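Local coordinates for E3 SUMO-protein ligase SIZ2 (Saccharomyces cerevisiae, PDB 6U75) that may act as an E3 ligase that attaches SUMO (Smt3) to septins, and may take part in chromosome maintenance, at residues G68-D73 / E129-C134; P10-P15 / H41-S46; S190-K195 / A211-H216. One frame throughout, in Å; residues are numbered along the deposited sequence.

Interactions 1 and 2 lie in the PINIT domain and interaction 3 in the SP-RING zinc finger, on the opposite side of the chain's centre. Interaction 1 is largely buried. Interactions 2 and 3 are at the surface. Interactions 1 and 2 reach the same antiparallel sheet through neighbouring strands 130-139 and 12-21, and they touch where Cys134 O probably accepts a hydrogen bond from Ile14 N. Their chemistry differs. Interaction 1 sets a carbonyl and a carboxylate against a tyrosine and a serine. Interaction 2 is a small apolar meeting of methyl groups. Interaction 3 lays a serine over a tryptophan face. The nearest atoms of interactions 1 and 3 are about 14 Å apart.

Interaction 1 (G68-D73 / E129-C134); sequences GHEAID and EYSISC
Asp73 meets Tyr130 through its backbone carbonyl. Asp73 O sits at the edge of the tyrosine ring, close to the ring plane, 3.3 Å from Tyr130 CD2. The same oxygen is 3.5 Å from Tyr130 CE2, so it lies beside the CD2-CE2 edge. The ring reaches it because Tyr130 CG lies anti to its own carbonyl carbon (chi1 -68°). The second touch is looser. Glu70 OE2 approaches Ser131 CB at 3.9 Å, carried there by a side chain bent at chi2 (91°). No hydrogen bond joins 68-73 to 129-134. Both belong to the PINIT domain. Residues 68-73 are part of a loop between strands 50-58 and 79-82, while residues 130-134 lie on strand 130-139, which pairs antiparallel with strands 12-21 and 50-58. Outside the contact, Asp73 O accepts a hydrogen bond from Ser56 OG of strand 50-58, while the carboxylate leads away from the tyrosine, its OD1 forming a salt bridge with Lys92 NZ and taking a hydrogen bond from Gly99 N. Tyr130 also meets the ring of Phe58, with the planes at about 35°. Ser131 OG is hydrogen-bonded to Glu65 OE2, which is also near Glu70 OE2, and the closeness of these two like charges may raise the pKa of one of the acids.

Interaction 2 (P10-P15 / H41-S46); sequences PIVQIP and HDLLKS
Ile11 and Val12, although adjacent in sequence, both turn toward the helix and meet the same methyl group, Leu43 CD2. Ile11 CG2 and Val12 CG1 each lie 4.0 Å from Leu43 CD2. Both side chains run at a slant to the leucine. Leu43 sends its CG anti to the backbone N (chi1 -178°), which carries CD2 out toward the strand. Val12 CG1, the branch in contact, is turned to Leu43 CD2 by a chi1 of 52°, between its own backbone N and carbonyl carbon. Ile11 and Val12 both hydrogen-bond through the backbone to Ile136 of strand 130-139, an arrangement that fits a classic beta bulge and is consistent with the shared direction. The contact thus joins a bulged part of the PINIT domain sheet to helix 38-46. It is small and lies at the surface, and no hydrogen bond crosses it. Tyr50 of strand 50-58 touches Ile11 and Leu43, and also Leu44 one residue further along the helix. Behind the leucine, Leu43 O receives two bonds from Ser46. The hydroxyl Ser46 OG donates at 2.6 Å to a lone pair of Leu43 O, in the carbonyl plane (C=O...donor angle 127°). Ser46 N donates to Leu43 O as well, at 3.0 Å.

Interaction 3 (S190-K195 / A211-H216); sequences SCTRMK and ALWFLH
Ser190 rests on one face of the Trp213 indole, joining a loop of the SP-RING zinc finger to its helix 211-218. This is the close part of the contact. Ser190 CB stands 3.3 Å from the centroid of the five-membered ring of Trp213, only 5° off the ring normal, which makes a CH-pi contact. Ser190 CB is 3.4 Å from Trp213 CE2, one end of the bond shared by the two rings. The hydroxyl leans toward the pyrrole side, with Ser190 OG 3.8 Å from Trp213 CD1. The indole is turned to the loop by a chi1 of -82°, which places Trp213 CG anti to the carbonyl carbon.

The looser side lies toward Thr192. Its OG1 comes obliquely to the indole and stops 4.4 Å from Trp213 NE1. Both Thr192 and Trp213 are exposed, and no hydrogen bond passes between the two segments. Asp210, just before the helix, links them indirectly: its OD1 accepts from Lys195 N and its OD2 from Trp213 N.

Met194, Phe214 and Leu215 turn into the protein: Met194 packs on Val244 and Ile248 of helix 242-249, Phe214 meets the rings of Phe209 and Trp224, and Leu215 packs on helix 142-150. The zinc ion, held by Cys203, His205, Cys226 and Cys229, takes no part in this contact. Within the loop, Ser190 chi1 of 74° sets the hydroxyl between the backbone N and the carbonyl carbon. There Ser190 OG and Thr192 OG1 share a hydrogen bond of 2.6 Å, in which either hydroxyl could be the donor.

Interaction 1 (G68-D73 / E129-C134)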
loop_
_atom_site.group_PDB
_atom_site.type_symbol
_atom_site.label_atom_id
_atom_site.label_comp_id
_atom_site.label_asym_id
_atom_site.label_seq_id
_atom_site.Cartn_x
_atom_site.Cartn_y
_atom_site.Cartn_z
ATOM N N GLY A 68 -17.126 -1.701 2.544
ATOM C CA GLY A 68 -15.701 -1.642 2.285
ATOM C C GLY A 68 -15.157 -0.252 2.029
ATOM O O GLY A 68 -13.957 -0.016 2.192
ATOM N N HIS A 69 -16.027 0.686 1.650
ATOM C CA HIS A 69 -15.576 2.009 1.230
ATOM C C HIS A 69 -14.739 2.728 2.284
ATOM O O HIS A 69 -14.090 3.727 1.955
ATOM C CB HIS A 69 -16.780 2.876 0.861
ATOM C CG HIS A 69 -16.417 4.265 0.437
ATOM N ND1 HIS A 69 -15.307 4.539 -0.333
ATOM C CD2 HIS A 69 -17.012 5.456 0.678
ATOM C CE1 HIS A 69 -15.235 5.840 -0.549
ATOM N NE2 HIS A 69 -16.258 6.420 0.052
ATOM N N GLU A 70 -14.722 2.252 3.527
ATOM C CA GLU A 70 -13.998 2.952 4.580
ATOM C C GLU A 70 -12.496 2.743 4.427
ATOM O O GLU A 70 -12.030 1.627 4.183
ATOM C CB GLU A 70 -14.444 2.466 5.961
ATOM C CG GLU A 70 -15.920 2.109 6.080
ATOM C CD GLU A 70 -16.194 0.648 5.766
ATOM O OE1 GLU A 70 -15.491 0.083 4.901
ATOM O OE2 GLU A 70 -17.105 0.065 6.388
ATOM N N ALA A 71 -11.737 3.827 4.571
ATOM C CA ALA A 71 -10.286 3.713 4.627
ATOM C C ALA A 71 -9.879 2.942 5.876
ATOM O O ALA A 71 -10.507 3.063 6.931
ATOM C CB ALA A 71 -9.641 5.099 4.622
ATOM N N ILE A 72 -8.821 2.144 5.756
ATOM C CA ILE A 72 -8.432 1.247 6.842
ATOM C C ILE A 72 -7.960 2.091 8.022
ATOM O O ILE A 72 -6.934 2.773 7.943
ATOM C CB ILE A 72 -7.353 0.255 6.398
ATOM C CG1 ILE A 72 -7.949 -0.737 5.396
ATOM C CG2 ILE A 72 -6.772 -0.472 7.613
ATOM C CD1 ILE A 72 -6.980 -1.786 4.897
ATOM N N ASP A 73 -8.706 2.039 9.123
ATOM C CA ASP A 73 -8.348 2.741 10.350
ATOM C C ASP A 73 -8.712 1.854 11.531
ATOM O O ASP A 73 -9.896 1.603 11.781
ATOM C CB ASP A 73 -9.053 4.093 10.445
ATOM C CG ASP A 73 -8.349 5.175 9.653
ATOM O OD1 ASP A 73 -7.134 5.369 9.864
ATOM O OD2 ASP A 73 -9.007 5.828 8.816
ATOM N N GLU A 129 -16.287 6.034 16.467
ATOM C CA GLU A 129 -16.899 4.747 16.178
ATOM C C GLU A 129 -16.191 4.076 15.007
ATOM O O GLU A 129 -15.725 4.736 14.076
ATOM C CB GLU A 129 -18.386 4.917 15.866
ATOM C CG GLU A 129 -19.190 5.496 17.018
ATOM C CD GLU A 129 -20.660 5.654 16.684
ATOM O OE1 GLU A 129 -21.288 6.606 17.191
ATOM O OE2 GLU A 129 -21.186 4.827 15.909
ATOM N N TYR A 130 -16.111 2.748 15.067
ATOM C CA TYR A 130 -15.408 1.970 14.057
ATOM C C TYR A 130 -16.317 0.885 13.496
ATOM O O TYR A 130 -17.223 0.396 14.172
ATOM C CB TYR A 130 -14.136 1.324 14.631
ATOM C CG TYR A 130 -13.049 2.311 14.997
ATOM C CD1 TYR A 130 -12.991 2.872 16.265
ATOM C CD2 TYR A 130 -12.078 2.676 14.075
ATOM C CE1 TYR A 130 -12.000 3.773 16.602
ATOM C CE2 TYR A 130 -11.083 3.575 14.405
ATOM C CZ TYR A 130 -11.048 4.121 15.669
ATOM O OH TYR A 130 -10.058 5.017 16.000
ATOM N N SER A 131 -16.063 0.526 12.241
ATOM C CA SER A 131 -16.695 -0.610 11.586
ATOM C C SER A 131 -15.651 -1.700 11.392
ATOM O O SER A 131 -14.562 -1.435 10.866
ATOM C CB SER A 131 -17.298 -0.210 10.238
ATOM O OG SER A 131 -18.386 0.681 10.403
ATOM N N ILE A 132 -15.988 -2.915 11.816
ATOM C CA ILE A 132 -15.119 -4.081 11.729
ATOM C C ILE A 132 -15.755 -5.062 10.756
ATOM O O ILE A 132 -16.929 -5.423 10.911
ATOM C CB ILE A 132 -14.919 -4.733 13.109
ATOM C CG1 ILE A 132 -14.276 -3.746 14.088
ATOM C CG2 ILE A 132 -14.086 -6.000 12.987
ATOM C CD1 ILE A 132 -12.838 -3.394 13.767
ATOM N N SER A 133 -14.980 -5.494 9.762
ATOM C CA SER A 133 -15.454 -6.410 8.736
ATOM C C SER A 133 -14.412 -7.496 8.513
ATOM O O SER A 133 -13.258 -7.370 8.926
ATOM C CB SER A 133 -15.736 -5.684 7.413
ATOM O OG SER A 133 -16.519 -4.523 7.623
ATOM N N CYS A 134 -14.828 -8.568 7.845
ATOM C CA CYS A 134 -13.926 -9.653 7.485
ATOM C C CYS A 134 -14.215 -10.072 6.055
ATOM O O CYS A 134 -15.378 -10.255 5.683
ATOM C CB CYS A 134 -14.081 -10.850 8.427
ATOM S SG CYS A 134 -13.703 -10.490 10.151
#

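Interaction 2 (P10-P15 / H41-S46)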
loop_
_atom_site.group_PDB
_atom_site.type_symbol
_atom_site.label_atom_id
_atom_site.label_comp_id
_atom_site.label_asym_id
_atom_site.label_seq_id
_atom_site.Cartn_x
_atom_site.Cartn_y
_atom_site.Cartn_z
ATOM N N PRO A 10 -11.160 -8.066 -2.917
ATOM C CA PRO A 10 -12.164 -8.907 -2.258
ATOM C C PRO A 10 -12.693 -10.006 -3.165
ATOM O O PRO A 10 -12.862 -9.821 -4.373
ATOM C CB PRO A 10 -13.269 -7.909 -1.897
ATOM C CG PRO A 10 -13.170 -6.862 -2.947
ATOM C CD PRO A 10 -11.713 -6.758 -3.317
ATOM N N ILE A 11 -12.960 -11.159 -2.558
ATOM C CA ILE A 11 -13.590 -12.282 -3.228
ATOM C C ILE A 11 -14.988 -12.535 -2.681
ATOM O O ILE A 11 -15.920 -12.795 -3.444
ATOM C CB ILE A 11 -12.712 -13.546 -3.091
ATOM C CG1 ILE A 11 -11.319 -13.305 -3.681
ATOM C CG2 ILE A 11 -13.384 -14.743 -3.747
ATOM C CD1 ILE A 11 -11.320 -12.964 -5.159
ATOM N N VAL A 12 -15.149 -12.455 -1.363
ATOM C CA VAL A 12 -16.447 -12.627 -0.725
ATOM C C VAL A 12 -16.354 -12.073 0.687
ATOM O O VAL A 12 -15.337 -12.229 1.367
ATOM C CB VAL A 12 -16.883 -14.112 -0.726
ATOM C CG1 VAL A 12 -15.785 -14.989 -0.141
ATOM C CG2 VAL A 12 -18.179 -14.284 0.049
ATOM N N GLN A 13 -17.425 -11.415 1.120
ATOM C CA GLN A 13 -17.530 -10.961 2.496
ATOM C C GLN A 13 -17.997 -12.106 3.381
ATOM O O GLN A 13 -18.867 -12.892 2.993
ATOM C CB GLN A 13 -18.504 -9.788 2.598
ATOM C CG GLN A 13 -18.599 -9.181 3.987
ATOM C CD GLN A 13 -19.506 -7.968 4.028
ATOM O OE1 GLN A 13 -20.009 -7.519 2.998
ATOM N NE2 GLN A 13 -19.721 -7.433 5.223
ATOM N N ILE A 14 -17.417 -12.203 4.568
ATOM C CA ILE A 14 -17.815 -13.244 5.517
ATOM C C ILE A 14 -19.071 -12.780 6.252
ATOM O O ILE A 14 -19.065 -11.686 6.837
ATOM C CB ILE A 14 -16.685 -13.544 6.496
ATOM C CG1 ILE A 14 -15.517 -14.226 5.777
ATOM C CG2 ILE A 14 -17.187 -14.415 7.639
ATOM C CD1 ILE A 14 -15.816 -15.632 5.281
ATOM N N PRO A 15 -20.149 -13.560 6.249
ATOM C CA PRO A 15 -21.361 -13.138 6.955
ATOM C C PRO A 15 -21.225 -13.305 8.459
ATOM O O PRO A 15 -20.492 -14.163 8.955
ATOM C CB PRO A 15 -22.437 -14.072 6.390
ATOM C CG PRO A 15 -21.694 -15.312 6.045
ATOM C CD PRO A 15 -20.324 -14.872 5.599
ATOM N N HIS A 41 -13.908 -22.408 3.637
ATOM C CA HIS A 41 -12.641 -23.102 3.854
ATOM C C HIS A 41 -12.145 -23.743 2.562
ATOM O O HIS A 41 -10.959 -23.647 2.219
ATOM C CB HIS A 41 -12.802 -24.156 4.948
ATOM C CG HIS A 41 -12.534 -23.641 6.327
ATOM N ND1 HIS A 41 -11.311 -23.783 6.948
ATOM C CD2 HIS A 41 -13.329 -22.986 7.207
ATOM C CE1 HIS A 41 -11.365 -23.239 8.151
ATOM N NE2 HIS A 41 -12.579 -22.750 8.332
ATOM N N ASP A 42 -13.043 -24.411 1.835
ATOM C CA ASP A 42 -12.663 -25.002 0.556
ATOM C C ASP A 42 -12.199 -23.931 -0.421
ATOM O O ASP A 42 -11.280 -24.157 -1.215
ATOM C CB ASP A 42 -13.835 -25.785 -0.034
ATOM C CG ASP A 42 -14.230 -26.977 0.815
ATOM O OD1 ASP A 42 -13.379 -27.474 1.580
ATOM O OD2 ASP A 42 -15.393 -27.419 0.713
ATOM N N LEU A 43 -12.830 -22.758 -0.382
ATOM C CA LEU A 43 -12.411 -21.669 -1.256
ATOM C C LEU A 43 -11.014 -21.179 -0.890
ATOM O O LEU A 43 -10.177 -20.960 -1.773
ATOM C CB LEU A 43 -13.424 -20.528 -1.185
ATOM C CG LEU A 43 -13.148 -19.331 -2.096
ATOM C CD1 LEU A 43 -13.183 -19.751 -3.558
ATOM C CD2 LEU A 43 -14.151 -18.222 -1.824
ATOM N N LEU A 44 -10.746 -20.996 0.406
ATOM C CA LEU A 44 -9.399 -20.636 0.837
ATOM C C LEU A 44 -8.382 -21.668 0.371
ATOM O O LEU A 44 -7.269 -21.317 -0.037
ATOM C CB LEU A 44 -9.348 -20.498 2.358
ATOM C CG LEU A 44 -9.863 -19.187 2.948
ATOM C CD1 LEU A 44 -10.050 -19.332 4.445
ATOM C CD2 LEU A 44 -8.901 -18.051 2.636
ATOM N N LYS A 45 -8.744 -22.950 0.433
ATOM C CA LYS A 45 -7.835 -24.002 -0.008
ATOM C C LYS A 45 -7.734 -24.087 -1.527
ATOM O O LYS A 45 -6.777 -24.677 -2.039
ATOM C CB LYS A 45 -8.286 -25.346 0.568
ATOM C CG LYS A 45 -7.978 -25.496 2.051
ATOM C CD LYS A 45 -9.041 -26.298 2.785
ATOM C CE LYS A 45 -8.718 -26.414 4.270
ATOM N NZ LYS A 45 -8.490 -25.085 4.912
ATOM N N SER A 46 -8.685 -23.501 -2.256
ATOM C CA SER A 46 -8.691 -23.608 -3.710
ATOM C C SER A 46 -7.632 -22.735 -4.365
ATOM O O SER A 46 -7.293 -22.968 -5.530
ATOM C CB SER A 46 -10.068 -23.230 -4.260
ATOM O OG SER A 46 -10.252 -21.824 -4.254
#

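Interaction 3 (S190-K195 / A211-H216)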
loop_
_atom_site.group_PDB
_atom_site.type_symbol
_atom_site.label_atom_id
_atom_site.label_comp_id
_atom_site.label_asym_id
_atom_site.label_seq_id
_atom_site.Cartn_x
_atom_site.Cartn_y
_atom_site.Cartn_z
ATOM N N SER A 190 15.742 3.020 -1.060
ATOM C CA SER A 190 16.731 1.973 -0.848
ATOM C C SER A 190 18.153 2.503 -0.735
ATOM O O SER A 190 19.015 1.804 -0.190
ATOM C CB SER A 190 16.668 0.954 -1.988
ATOM O OG SER A 190 17.228 1.477 -3.178
ATOM N N CYS A 191 18.419 3.709 -1.234
ATOM C CA CYS A 191 19.765 4.274 -1.231
ATOM C C CYS A 191 20.724 3.413 -2.045
ATOM O O CYS A 191 21.920 3.347 -1.757
ATOM C CB CYS A 191 20.288 4.451 0.196
ATOM S SG CYS A 191 19.211 5.452 1.246
ATOM N N THR A 192 20.196 2.741 -3.064
ATOM C CA THR A 192 20.978 1.912 -3.965
ATOM C C THR A 192 20.618 2.270 -5.399
ATOM O O THR A 192 19.640 2.976 -5.662
ATOM C CB THR A 192 20.735 0.417 -3.715
ATOM O OG1 THR A 192 19.353 0.110 -3.941
ATOM C CG2 THR A 192 21.107 0.042 -2.289
ATOM N N ARG A 193 21.423 1.774 -6.332
ATOM C CA ARG A 193 21.185 2.042 -7.743
ATOM C C ARG A 193 19.817 1.511 -8.157
ATOM O O ARG A 193 19.496 0.339 -7.936
ATOM C CB ARG A 193 22.286 1.402 -8.586
ATOM C CG ARG A 193 22.101 1.552 -10.085
ATOM C CD ARG A 193 23.374 2.053 -10.748
ATOM N NE ARG A 193 23.418 1.727 -12.170
ATOM C CZ ARG A 193 24.254 2.286 -13.041
ATOM N NH1 ARG A 193 25.113 3.214 -12.643
ATOM N NH2 ARG A 193 24.223 1.920 -14.315
ATOM N N MET A 194 19.009 2.382 -8.755
ATOM C CA MET A 194 17.671 1.989 -9.170
ATOM C C MET A 194 17.737 0.905 -10.235
ATOM O O MET A 194 18.594 0.930 -11.122
ATOM C CB MET A 194 16.905 3.197 -9.713
ATOM C CG MET A 194 16.388 4.137 -8.642
ATOM S SD MET A 194 15.474 5.531 -9.325
ATOM C CE MET A 194 16.786 6.413 -10.165
ATOM N N LYS A 195 16.821 -0.056 -10.138
ATOM C CA LYS A 195 16.636 -1.060 -11.177
ATOM C C LYS A 195 15.401 -0.804 -12.027
ATOM O O LYS A 195 15.413 -1.108 -13.225
ATOM C CB LYS A 195 16.542 -2.459 -10.557
ATOM C CG LYS A 195 17.849 -2.943 -9.940
ATOM C CD LYS A 195 18.043 -4.446 -10.110
ATOM C CE LYS A 195 17.327 -5.241 -9.033
ATOM N NZ LYS A 195 18.045 -5.175 -7.728
ATOM N N ALA A 211 10.567 1.261 -8.439
ATOM C CA ALA A 211 9.181 0.837 -8.286
ATOM C C ALA A 211 9.054 -0.289 -7.270
ATOM O O ALA A 211 8.111 -0.311 -6.469
ATOM C CB ALA A 211 8.617 0.401 -9.638
ATOM N N LEU A 212 9.994 -1.236 -7.284
ATOM C CA LEU A 212 9.892 -2.382 -6.388
ATOM C C LEU A 212 10.054 -1.959 -4.933
ATOM O O LEU A 212 9.301 -2.408 -4.063
ATOM C CB LEU A 212 10.934 -3.436 -6.764
ATOM C CG LEU A 212 10.857 -4.753 -5.991
ATOM C CD1 LEU A 212 9.477 -5.374 -6.123
ATOM C CD2 LEU A 212 11.925 -5.719 -6.476
ATOM N N TRP A 213 11.022 -1.085 -4.651
ATOM C CA TRP A 213 11.189 -0.606 -3.284
ATOM C C TRP A 213 10.019 0.264 -2.846
ATOM O O TRP A 213 9.630 0.230 -1.673
ATOM C CB TRP A 213 12.503 0.159 -3.155
ATOM C CG TRP A 213 13.678 -0.742 -2.957
ATOM C CD1 TRP A 213 14.566 -1.157 -3.905
ATOM C CD2 TRP A 213 14.090 -1.348 -1.728
ATOM N NE1 TRP A 213 15.510 -1.981 -3.341
ATOM C CE2 TRP A 213 15.239 -2.114 -2.004
ATOM C CE3 TRP A 213 13.600 -1.314 -0.420
ATOM C CZ2 TRP A 213 15.905 -2.840 -1.021
ATOM C CZ3 TRP A 213 14.262 -2.035 0.555
ATOM C CH2 TRP A 213 15.403 -2.787 0.251
ATOM N N PHE A 214 9.439 1.037 -3.766
ATOM C CA PHE A 214 8.245 1.805 -3.430
ATOM C C PHE A 214 7.096 0.879 -3.048
ATOM O O PHE A 214 6.414 1.101 -2.042
ATOM C CB PHE A 214 7.850 2.698 -4.604
ATOM C CG PHE A 214 6.573 3.458 -4.383
ATOM C CD1 PHE A 214 6.561 4.614 -3.621
ATOM C CD2 PHE A 214 5.385 3.018 -4.940
ATOM C CE1 PHE A 214 5.388 5.315 -3.418
ATOM C CE2 PHE A 214 4.208 3.715 -4.740
ATOM C CZ PHE A 214 4.211 4.864 -3.977
ATOM N N LEU A 215 6.867 -0.168 -3.845
ATOM C CA LEU A 215 5.802 -1.115 -3.527
ATOM C C LEU A 215 6.085 -1.858 -2.228
ATOM O O LEU A 215 5.152 -2.196 -1.490
ATOM C CB LEU A 215 5.623 -2.108 -4.676
ATOM C CG LEU A 215 5.074 -1.530 -5.982
ATOM C CD1 LEU A 215 5.180 -2.552 -7.100
ATOM C CD2 LEU A 215 3.633 -1.078 -5.807
ATOM N N HIS A 216 7.359 -2.128 -1.937
ATOM C CA HIS A 216 7.712 -2.747 -0.665
ATOM C C HIS A 216 7.397 -1.819 0.501
ATOM O O HIS A 216 6.866 -2.257 1.528
ATOM C CB HIS A 216 9.193 -3.126 -0.672
ATOM C CG HIS A 216 9.694 -3.656 0.636
ATOM N ND1 HIS A 216 9.497 -4.960 1.036
ATOM C CD2 HIS A 216 10.394 -3.058 1.630
ATOM C CE1 HIS A 216 10.050 -5.142 2.223
ATOM N NE2 HIS A 216 10.601 -4.004 2.604
#